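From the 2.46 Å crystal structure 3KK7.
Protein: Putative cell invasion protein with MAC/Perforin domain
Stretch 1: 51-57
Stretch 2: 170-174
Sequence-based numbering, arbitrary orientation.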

# COMPACT_ATOMS: atom_id res chain seq x y z
N ASP A 51 13.13 20.58 3.87
CA ASP A 51 13.08 20.99 2.48
C ASP A 51 12.37 19.95 1.57
O ASP A 51 12.04 18.82 1.99
N ALA A 52 12.19 20.40 0.32
CA ALA A 52 11.43 19.74 -0.71
C ALA A 52 11.98 18.38 -1.14
O ALA A 52 11.28 17.60 -1.76
N THR A 53 13.23 18.09 -0.81
CA THR A 53 13.86 16.86 -1.22
C THR A 53 13.61 15.72 -0.21
O THR A 53 13.83 14.54 -0.51
N ASP A 54 13.16 16.06 0.99
CA ASP A 54 12.94 15.06 2.03
C ASP A 54 11.70 14.19 1.84
O ASP A 54 11.48 13.32 2.65
N PHE A 55 10.85 14.42 0.84
CA PHE A 55 9.66 13.56 0.70
C PHE A 55 9.98 12.23 0.01
O PHE A 55 9.18 11.31 0.05
N LEU A 56 11.14 12.14 -0.62
CA LEU A 56 11.47 10.98 -1.40
C LEU A 56 11.61 9.77 -0.49
O LEU A 56 12.18 9.86 0.58
N GLY A 57 11.03 8.65 -0.90
CA GLY A 57 11.08 7.41 -0.12
C GLY A 57 10.15 7.36 1.08
O GLY A 57 10.25 6.43 1.91
N MSE A 170 12.28 18.53 -9.75
CA MSE A 170 11.89 17.19 -10.10
C MSE A 170 12.84 16.27 -9.33
O MSE A 170 14.06 16.45 -9.39
N LEU A 171 12.30 15.32 -8.56
CA LEU A 171 13.14 14.39 -7.79
C LEU A 171 12.75 12.99 -8.10
O LEU A 171 11.57 12.70 -8.14
N ASN A 172 13.74 12.12 -8.27
CA ASN A 172 13.51 10.71 -8.54
C ASN A 172 14.40 9.81 -7.70
O ASN A 172 15.58 10.11 -7.51
N LEU A 173 13.82 8.73 -7.19
CA LEU A 173 14.59 7.66 -6.57
C LEU A 173 14.75 6.59 -7.63
O LEU A 173 13.81 6.33 -8.40
N GLN A 174 15.93 5.99 -7.66
CA GLN A 174 16.24 4.88 -8.54
C GLN A 174 15.24 3.76 -8.31
O GLN A 174 15.04 3.36 -7.19

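Residues 170-173 belong to a strand, and the alternation expected of an extended chain decides which of its side chains can meet the irregular 51-57 segment. Nearest CA pairs fix the register: Thr-53 lies 7.1 Å from Leu-171 (CA to CA), and Leu-56 lies 6.9 Å from Leu-173 by the same measure. No hydrogen bond crosses between the stretches, so the 281 Å² buried, summed over both sides, reflects packing alone.

Met-170, a selenomethionine, is the first strand residue of this stretch, with an all-trans side chain (chi1, chi2 and chi3 all t) that is out of reach of the other stretch and takes no part in the contact.

Leu-171 is the first inward residue. Its CA-to-CB bond points toward stretch 1, and chi1 of -85° (m) with chi2 of 74° (p) carries CD2 up to the backbone of Thr-53: CD2 sits 3.3 Å from Thr-53 CA and 3.5 Å from Thr-53 CB, tight values for carbon pairs. The same methyl lies 4.1 Å from Ala-52 O, a van der Waals approach. Thr-53 itself is set sideways, with chi1 at 81° (p), and its hydroxyl is engaged within its own stretch: OG1 donates to Asp-51 OD1 at 2.7 Å. Asp-51 OD1 also accepts from Thr-53 N at 2.7 Å, with an N-H...acceptor angle of 155°, while Asp-51 N donates to Asp-54 OD2 at 3.2 Å. A backbone bond from Asp-54 N to Asp-51 O, 3.1 Å long, closes the turn. The polar groups thus bind one another locally, and Thr-53 offers carbon to the leucine.

Asn-172 points away, as alternation predicts, with chi1 at -69° (m); its OD1 and ND2 are hydrogen-bonded elsewhere in the structure. Its backbone still contributes, since Asn-172 O lies 3.7 Å from Leu-56 CD2.

Leu-173 turns toward stretch 1 again, in the t, p rotamer (177°, 69°). Its partner is Leu-56, which also points across, with chi1 of -153° (t) and chi2 of 63° (p). Leu-56 CD2 lies 3.9 Å from Leu-173 CB and 3.7 Å from Leu-173 N; Leu-56 CD1 lies between the leucines, 4.3 Å from Leu-171 CB and 4.4 Å from Leu-173 CB, and 4.1 Å from Leu-171 O. Leu-56 therefore bridges both inward leucines, and all three are buried.

Gln-174, beyond the strand, is out of reach of stretch 1 and makes no contact.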

# COMPACT_ATOMS: atom_id res chain seq x y z
CB ASP A 51 14.49 21.37 1.97
CG ASP A 51 15.36 20.15 1.66
OD1 ASP A 51 14.91 19.23 0.93
OD2 ASP A 51 16.53 20.14 2.11
CB ALA A 52 11.33 20.67 -1.92
CB THR A 53 15.39 17.08 -1.47
OG1 THR A 53 16.09 17.06 -0.22
CG2 THR A 53 15.65 18.42 -2.20
CB ASP A 54 12.83 15.71 3.43
CG ASP A 54 14.10 16.39 3.89
OD1 ASP A 54 15.21 15.83 3.75
OD2 ASP A 54 13.96 17.50 4.44
CB PHE A 55 8.54 14.26 -0.05
CG PHE A 55 8.08 15.49 0.63
CD1 PHE A 55 7.25 15.40 1.71
CD2 PHE A 55 8.51 16.73 0.23
CE1 PHE A 55 6.85 16.54 2.39
CE2 PHE A 55 8.10 17.88 0.90
CZ PHE A 55 7.28 17.78 1.98
CB LEU A 56 12.77 11.21 -2.17
CG LEU A 56 12.91 10.42 -3.48
CD1 LEU A 56 11.85 10.81 -4.48
CD2 LEU A 56 14.33 10.66 -4.04
CB MSE A 170 12.11 17.08 -11.59
CG MSE A 170 11.70 15.84 -12.21
SE MSE A 170 11.79 16.02 -14.18
CE MSE A 170 11.09 14.20 -14.52
CB LEU A 171 12.99 14.57 -6.29
CG LEU A 171 13.85 15.63 -5.64
CD1 LEU A 171 13.30 17.02 -5.98
CD2 LEU A 171 13.84 15.40 -4.13
CB ASN A 172 13.73 10.42 -10.02
CG ASN A 172 12.67 11.04 -10.90
OD1 ASN A 172 12.74 12.24 -11.23
ND2 ASN A 172 11.65 10.25 -11.26
CB LEU A 173 13.85 7.04 -5.39
CG LEU A 173 14.43 5.84 -4.62
CD1 LEU A 173 15.65 6.21 -3.83
CD2 LEU A 173 13.33 5.37 -3.68
CB GLN A 174 17.64 4.37 -8.21
CG GLN A 174 18.06 3.08 -8.89
CD GLN A 174 18.08 3.19 -10.38
OE1 GLN A 174 17.69 2.26 -11.07
NE2 GLN A 174 18.51 4.35 -10.90